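Local coordinates for ATP-dependent DNA helicase uvsW (Enterobacteria phage T4, PDB 1RIF), which unwinds duplex DNA by ATP-driven 3'-5' translocation, serving recombination-dependent repair, the remodelling of stalled replication forks and Holliday-junction branch migration, at residues Lys119-Glu124 against Leu133-Ser138; Ser142-Leu147 against Phe256-Ser261. The protein carries 1 engineered substitution. All coordinates share one frame; numbering follows the deposited sequence.

Interaction 1: Lys119-Glu124 against Leu133-Ser138; sequences KDAVFE and LNLPTS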
ATOM      1  N   LYS A 119       3.450 -16.651   7.888  1.00 18.19           N
ATOM      2  CA  LYS A 119       2.219 -16.594   8.674  1.00 19.35           C
ATOM      3  C   LYS A 119       2.215 -15.324   9.531  1.00 19.03           C
ATOM      4  O   LYS A 119       1.200 -14.639   9.637  1.00 19.39           O
ATOM      5  CB  LYS A 119       2.109 -17.819   9.589  1.00 18.66           C
ATOM      6  CG  LYS A 119       1.918 -19.139   8.868  1.00 22.10           C
ATOM      7  CD  LYS A 119       1.753 -20.277   9.868  1.00 25.17           C
ATOM      8  CE  LYS A 119       1.497 -21.604   9.170  1.00 27.47           C
ATOM      9  NZ  LYS A 119       1.339 -22.728  10.144  1.00 26.41           N
ATOM     10  N   ASP A 120       3.355 -15.022  10.147  1.00 18.95           N
ATOM     11  CA  ASP A 120       3.485 -13.831  10.976  1.00 18.11           C
ATOM     12  C   ASP A 120       3.281 -12.559  10.144  1.00 17.80           C
ATOM     13  O   ASP A 120       2.526 -11.667  10.534  1.00 17.86           O
ATOM     14  CB  ASP A 120       4.870 -13.788  11.642  1.00 19.58           C
ATOM     15  CG  ASP A 120       4.999 -14.764  12.810  1.00 23.33           C
ATOM     16  OD1 ASP A 120       3.973 -15.357  13.220  1.00 24.86           O
ATOM     17  OD2 ASP A 120       6.130 -14.931  13.324  1.00 24.42           O
ATOM     18  N   ALA A 121       3.959 -12.482   9.001  1.00 17.34           N
ATOM     19  CA  ALA A 121       3.857 -11.318   8.119  1.00 17.37           C
ATOM     20  C   ALA A 121       2.409 -11.068   7.683  1.00 19.45           C
ATOM     21  O   ALA A 121       1.921  -9.929   7.733  1.00 17.76           O
ATOM     22  CB  ALA A 121       4.748 -11.512   6.896  1.00 17.01           C
ATOM     23  N   VAL A 122       1.729 -12.133   7.253  1.00 18.30           N
ATOM     24  CA  VAL A 122       0.339 -12.034   6.817  1.00 19.30           C
ATOM     25  C   VAL A 122      -0.554 -11.569   7.965  1.00 19.70           C
ATOM     26  O   VAL A 122      -1.396 -10.688   7.789  1.00 19.53           O
ATOM     27  CB  VAL A 122      -0.187 -13.395   6.288  1.00 20.70           C
ATOM     28  CG1 VAL A 122      -1.695 -13.333   6.096  1.00 21.83           C
ATOM     29  CG2 VAL A 122       0.491 -13.740   4.970  1.00 20.53           C
ATOM     30  N   PHE A 123      -0.365 -12.160   9.142  1.00 18.96           N
ATOM     31  CA  PHE A 123      -1.156 -11.789  10.308  1.00 18.56           C
ATOM     32  C   PHE A 123      -0.929 -10.319  10.682  1.00 19.91           C
ATOM     33  O   PHE A 123      -1.883  -9.585  10.947  1.00 19.42           O
ATOM     34  CB  PHE A 123      -0.806 -12.684  11.498  1.00 16.31           C
ATOM     35  CG  PHE A 123      -1.602 -12.370  12.735  1.00 18.30           C
ATOM     36  CD1 PHE A 123      -2.960 -12.680  12.800  1.00 17.41           C
ATOM     37  CD2 PHE A 123      -1.004 -11.734  13.820  1.00 17.67           C
ATOM     38  CE1 PHE A 123      -3.708 -12.360  13.917  1.00 17.46           C
ATOM     39  CE2 PHE A 123      -1.745 -11.407  14.949  1.00 16.87           C
ATOM     40  CZ  PHE A 123      -3.099 -11.719  14.998  1.00 18.46           C
ATOM     41  N   GLU A 124       0.335  -9.901  10.705  1.00 20.81           N
ATOM     42  CA  GLU A 124       0.706  -8.520  11.026  1.00 22.43           C
ATOM     43  C   GLU A 124       0.036  -7.531  10.075  1.00 22.63           C
ATOM     44  O   GLU A 124      -0.460  -6.479  10.498  1.00 22.62           O
ATOM     45  CB  GLU A 124       2.224  -8.334  10.907  1.00 24.30           C
ATOM     46  CG  GLU A 124       2.958  -8.162  12.217  1.00 29.73           C
ATOM     47  CD  GLU A 124       2.688  -6.824  12.886  1.00 29.98           C
ATOM     48  OE1 GLU A 124       2.991  -5.769  12.286  1.00 30.13           O
ATOM     49  OE2 GLU A 124       2.174  -6.836  14.023  1.00 33.24           O
ATOM     50  N   LEU A 133       6.034  -4.534   4.528  1.00 20.86           N
ATOM     51  CA  LEU A 133       6.518  -5.806   5.014  1.00 20.71           C
ATOM     52  C   LEU A 133       7.962  -5.930   4.564  1.00 22.04           C
ATOM     53  O   LEU A 133       8.245  -6.136   3.383  1.00 19.69           O
ATOM     54  CB  LEU A 133       5.659  -6.935   4.447  1.00 19.59           C
ATOM     55  CG  LEU A 133       4.165  -6.794   4.742  1.00 17.32           C
ATOM     56  CD1 LEU A 133       3.413  -7.913   4.047  1.00 16.49           C
ATOM     57  CD2 LEU A 133       3.921  -6.817   6.250  1.00 16.30           C
ATOM     58  N   ASN A 134       8.870  -5.788   5.519  1.00 23.20           N
ATOM     59  CA  ASN A 134      10.291  -5.848   5.235  1.00 25.72           C
ATOM     60  C   ASN A 134      10.834  -7.275   5.310  1.00 26.55           C
ATOM     61  O   ASN A 134      11.360  -7.692   6.340  1.00 27.16           O
ATOM     62  CB  ASN A 134      11.024  -4.929   6.214  1.00 26.49           C
ATOM     63  CG  ASN A 134      12.509  -4.856   5.945  1.00 28.90           C
ATOM     64  OD1 ASN A 134      12.943  -4.908   4.796  1.00 30.12           O
ATOM     65  ND2 ASN A 134      13.300  -4.717   7.006  1.00 28.09           N
ATOM     66  N   LEU A 135      10.700  -8.027   4.218  1.00 28.21           N
ATOM     67  CA  LEU A 135      11.192  -9.401   4.178  1.00 30.64           C
ATOM     68  C   LEU A 135      12.049  -9.632   2.948  1.00 30.92           C
ATOM     69  O   LEU A 135      11.780  -9.071   1.888  1.00 30.42           O
ATOM     70  CB  LEU A 135      10.036 -10.409   4.168  1.00 30.94           C
ATOM     71  CG  LEU A 135       8.662  -9.952   4.642  1.00 31.35           C
ATOM     72  CD1 LEU A 135       7.958  -9.258   3.490  1.00 32.19           C
ATOM     73  CD2 LEU A 135       7.849 -11.147   5.093  1.00 32.21           C
ATOM     74  N   PRO A 136      13.088 -10.480   3.074  1.00 32.33           N
ATOM     75  CA  PRO A 136      14.026 -10.829   2.000  1.00 32.69           C
ATOM     76  C   PRO A 136      13.354 -11.492   0.796  1.00 33.98           C
ATOM     77  O   PRO A 136      12.349 -12.196   0.934  1.00 34.07           O
ATOM     78  CB  PRO A 136      15.022 -11.748   2.701  1.00 32.27           C
ATOM     79  CG  PRO A 136      14.182 -12.415   3.745  1.00 33.22           C
ATOM     80  CD  PRO A 136      13.382 -11.260   4.290  1.00 32.96           C
ATOM     81  N   THR A 137      13.919 -11.263  -0.383  1.00 34.62           N
ATOM     82  CA  THR A 137      13.364 -11.810  -1.615  1.00 36.94           C
ATOM     83  C   THR A 137      13.166 -13.330  -1.546  1.00 36.72           C
ATOM     84  O   THR A 137      12.438 -13.915  -2.352  1.00 36.26           O
ATOM     85  CB  THR A 137      14.265 -11.449  -2.823  1.00 37.53           C
ATOM     86  OG1 THR A 137      14.753 -10.108  -2.664  1.00 39.08           O
ATOM     87  CG2 THR A 137      13.471 -11.524  -4.131  1.00 38.16           C
ATOM     88  N   SER A 138      13.803 -13.965  -0.571  1.00 38.03           N
ATOM     89  CA  SER A 138      13.683 -15.413  -0.414  1.00 39.47           C
ATOM     90  C   SER A 138      12.444 -15.810   0.390  1.00 39.77           C
ATOM     91  O   SER A 138      11.968 -16.941   0.284  1.00 41.26           O
ATOM     92  CB  SER A 138      14.942 -15.983   0.255  1.00 39.55           C
ATOM     93  OG  SER A 138      15.141 -15.433   1.549  1.00 39.99           O
TER
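The P-loop, the predicted ATP site in the N-terminal half of this superfamily 2 helicase, springs from the end of strand 130-133, and here Leu-133 and Leu-135, on the way into the loop, pack against Ala-121 of helix 116-128. Leu-135 makes the tighter approach: its CD2 methyl comes within 3.6 Å of Ala-121 CB, methyl against methyl. The first torsion of Leu-135 is off-staggered, chi1 -19°, which brings CG nearly into eclipse with the backbone N. Leu-133 takes a relaxed shape, CG anti to its carbonyl carbon, and lays CD2 4.0 Å from the backbone oxygen of Ala-121. Leu-133 also touches Phe-280 of strand 278-280, while Leu-135 rests on Ile-144 of helix 141-155. The Leu-135 carbonyl accepts a hydrogen bond from Arg-141, which stands where the P-loop lysine is expected and is probably the engineered residue of the predicted site. Across this buried contact the two segments are joined by van der Waals packing alone, so helix 116-128 meets the base of the P-loop through carbon surfaces, and the directional bonding lies with other partners.

Interaction 2: Ser142-Leu147 against Phe256-Ser261; sequences SLIQAL and FGLSGS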
ATOM      1  N   SER A 142       5.392 -14.410  -2.798  1.00 22.04           N
ATOM      2  CA  SER A 142       4.190 -14.649  -3.596  1.00 20.43           C
ATOM      3  C   SER A 142       3.116 -15.329  -2.767  1.00 20.31           C
ATOM      4  O   SER A 142       1.931 -15.071  -2.963  1.00 19.70           O
ATOM      5  CB  SER A 142       4.503 -15.497  -4.830  1.00 22.12           C
ATOM      6  OG  SER A 142       4.970 -16.788  -4.477  1.00 24.30           O
ATOM      7  N   LEU A 143       3.533 -16.192  -1.837  1.00 18.68           N
ATOM      8  CA  LEU A 143       2.589 -16.898  -0.973  1.00 16.67           C
ATOM      9  C   LEU A 143       2.017 -15.930   0.055  1.00 17.12           C
ATOM     10  O   LEU A 143       0.847 -16.034   0.427  1.00 17.51           O
ATOM     11  CB  LEU A 143       3.268 -18.073  -0.257  1.00 15.70           C
ATOM     12  CG  LEU A 143       2.364 -18.943   0.641  1.00 15.20           C
ATOM     13  CD1 LEU A 143       1.179 -19.493  -0.161  1.00 14.63           C
ATOM     14  CD2 LEU A 143       3.174 -20.086   1.224  1.00 15.58           C
ATOM     15  N   ILE A 144       2.844 -14.992   0.518  1.00 17.14           N
ATOM     16  CA  ILE A 144       2.392 -13.995   1.487  1.00 16.45           C
ATOM     17  C   ILE A 144       1.332 -13.144   0.808  1.00 15.88           C
ATOM     18  O   ILE A 144       0.283 -12.871   1.377  1.00 16.17           O
ATOM     19  CB  ILE A 144       3.554 -13.086   1.954  1.00 16.42           C
ATOM     20  CG1 ILE A 144       4.529 -13.901   2.813  1.00 17.90           C
ATOM     21  CG2 ILE A 144       2.996 -11.891   2.722  1.00 16.54           C
ATOM     22  CD1 ILE A 144       5.673 -13.094   3.421  1.00 17.74           C
ATOM     23  N   GLN A 145       1.616 -12.737  -0.424  1.00 14.61           N
ATOM     24  CA  GLN A 145       0.685 -11.933  -1.201  1.00 15.38           C
ATOM     25  C   GLN A 145      -0.594 -12.717  -1.531  1.00 14.61           C
ATOM     26  O   GLN A 145      -1.698 -12.172  -1.480  1.00 15.50           O
ATOM     27  CB  GLN A 145       1.380 -11.444  -2.477  1.00 14.13           C
ATOM     28  CG  GLN A 145       2.358 -10.307  -2.212  1.00 15.58           C
ATOM     29  CD  GLN A 145       3.212  -9.962  -3.416  1.00 16.19           C
ATOM     30  OE1 GLN A 145       4.144 -10.689  -3.750  1.00 19.61           O
ATOM     31  NE2 GLN A 145       2.894  -8.857  -4.079  1.00 15.71           N
ATOM     32  N   ALA A 146      -0.444 -13.998  -1.860  1.00 17.15           N
ATOM     33  CA  ALA A 146      -1.594 -14.857  -2.173  1.00 15.57           C
ATOM     34  C   ALA A 146      -2.498 -15.017  -0.952  1.00 15.25           C
ATOM     35  O   ALA A 146      -3.718 -14.967  -1.067  1.00 15.63           O
ATOM     36  CB  ALA A 146      -1.121 -16.233  -2.642  1.00 12.86           C
ATOM     37  N   LEU A 147      -1.899 -15.208   0.220  1.00 15.35           N
ATOM     38  CA  LEU A 147      -2.683 -15.373   1.443  1.00 15.94           C
ATOM     39  C   LEU A 147      -3.433 -14.091   1.801  1.00 15.90           C
ATOM     40  O   LEU A 147      -4.591 -14.132   2.213  1.00 16.84           O
ATOM     41  CB  LEU A 147      -1.774 -15.814   2.594  1.00 15.06           C
ATOM     42  CG  LEU A 147      -1.298 -17.257   2.417  1.00 12.94           C
ATOM     43  CD1 LEU A 147      -0.339 -17.658   3.524  1.00 13.85           C
ATOM     44  CD2 LEU A 147      -2.520 -18.158   2.422  1.00 12.96           C
ATOM     45  N   PHE A 256      -0.230  -2.911   1.095  1.00 18.75           N
ATOM     46  CA  PHE A 256       1.030  -3.523   1.497  1.00 19.27           C
ATOM     47  C   PHE A 256       2.166  -3.314   0.509  1.00 20.39           C
ATOM     48  O   PHE A 256       1.990  -3.414  -0.703  1.00 19.32           O
ATOM     49  CB  PHE A 256       0.848  -5.030   1.717  1.00 17.71           C
ATOM     50  CG  PHE A 256      -0.255  -5.368   2.685  1.00 18.68           C
ATOM     51  CD1 PHE A 256      -1.419  -5.987   2.246  1.00 18.38           C
ATOM     52  CD2 PHE A 256      -0.141  -5.038   4.029  1.00 18.62           C
ATOM     53  CE1 PHE A 256      -2.457  -6.269   3.139  1.00 17.69           C
ATOM     54  CE2 PHE A 256      -1.165  -5.315   4.921  1.00 17.78           C
ATOM     55  CZ  PHE A 256      -2.326  -5.930   4.475  1.00 18.38           C
ATOM     56  N   GLY A 257       3.333  -3.005   1.055  1.00 21.21           N
ATOM     57  CA  GLY A 257       4.522  -2.849   0.244  1.00 21.29           C
ATOM     58  C   GLY A 257       5.431  -3.967   0.725  1.00 19.30           C
ATOM     59  O   GLY A 257       5.515  -4.207   1.924  1.00 20.70           O
ATOM     60  N   LEU A 258       6.074  -4.684  -0.185  1.00 20.25           N
ATOM     61  CA  LEU A 258       6.981  -5.760   0.220  1.00 19.88           C
ATOM     62  C   LEU A 258       8.368  -5.456  -0.328  1.00 20.37           C
ATOM     63  O   LEU A 258       8.533  -5.168  -1.520  1.00 19.95           O
ATOM     64  CB  LEU A 258       6.498  -7.122  -0.297  1.00 19.64           C
ATOM     65  CG  LEU A 258       5.222  -7.669   0.344  1.00 18.84           C
ATOM     66  CD1 LEU A 258       3.994  -7.003  -0.286  1.00 17.93           C
ATOM     67  CD2 LEU A 258       5.179  -9.178   0.154  1.00 19.33           C
ATOM     68  N   SER A 259       9.374  -5.526   0.534  1.00 19.78           N
ATOM     69  CA  SER A 259      10.710  -5.205   0.082  1.00 21.11           C
ATOM     70  C   SER A 259      11.792  -5.606   1.060  1.00 21.98           C
ATOM     71  O   SER A 259      11.631  -5.469   2.267  1.00 22.48           O
ATOM     72  CB  SER A 259      10.786  -3.699  -0.183  1.00 21.32           C
ATOM     73  OG  SER A 259      12.100  -3.285  -0.477  1.00 23.23           O
ATOM     74  N   GLY A 260      12.900  -6.102   0.524  1.00 22.98           N
ATOM     75  CA  GLY A 260      14.016  -6.484   1.364  1.00 26.29           C
ATOM     76  C   GLY A 260      15.054  -5.372   1.360  1.00 27.10           C
ATOM     77  O   GLY A 260      16.033  -5.416   2.104  1.00 27.60           O
ATOM     78  N   SER A 261      14.822  -4.362   0.527  1.00 26.77           N
ATOM     79  CA  SER A 261      15.734  -3.232   0.395  1.00 29.02           C
ATOM     80  C   SER A 261      15.048  -1.871   0.603  1.00 30.02           C
ATOM     81  O   SER A 261      14.850  -1.122  -0.353  1.00 30.07           O
ATOM     82  CB  SER A 261      16.368  -3.271  -0.996  1.00 30.04           C
ATOM     83  OG  SER A 261      16.817  -4.579  -1.310  1.00 32.90           O
TER
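Leu-258 reaches from its strand into the angle between Gln-145 and Ile-144, neighbours on one turn of helix 141-155. The Gln-145 stem lies slantwise across the forked end of the leucine: CG is 3.9 Å from Leu-258 CD2 and 4.2 Å from Leu-258 CD1, so both methyls feel the same methylene. The amide carbon continues the contact, with Gln-145 CD also 4.2 Å from Leu-258 CD2. What carries the glutamine this way is its chain shape, extended beyond CG (chi2 171°), which runs its aliphatic part out over the leucine although CB itself does not face the strand.

Ile-144 meets the same methyl from a second direction. Its CG2 branch stands 4.3 Å from Leu-258 CD2, a looser touch, and seen from that methyl the two helix partners lie roughly at right angles. The isoleucine continues onto Ala-121 and Val-122 of helix 116-128, while the Gln-145 side chain also touches Met-230 and, on helix 167-180, Met-173.

This is the core of the RecA-like ATPase domain, where the helix that follows the P-loop packs on a parallel sheet. Strand 254-258 runs beside strand 226-232, whose end carries Asp-232, first residue of the predicted DEAH box; both Gln-145 and Leu-258 touch that aspartate.

Past the strand comes Ser-259-Gly-260-Ser-261, placed where superfamily 2 helicases have motif III. There Ser-259 OG accepts from Ser-261 N at 3.1 Å, an ST turn, though the hydroxyl position is less certain than the rest.

In the fold
From the N terminus, helix 116-128 leads into strand 130-133, and interaction 1 closes this short loop by bringing the beginning of the P-loop back against the helix. The chain then enters helix 141-155 and travels through over a hundred residues, including the predicted DEAH box, before strand 254-258 returns to that helix and closes interaction 2. The two loops follow in series, neither nesting nor crossing, yet the contacts lie only about 6 Å apart between centres. Strands 130-133 and 254-258 are parallel neighbours, probably bonded from Leu-133 N to Gly-257 O at 2.7 Å. Together they tie both helices to neighbouring strands near the 278-280 edge of the seven-stranded sheet.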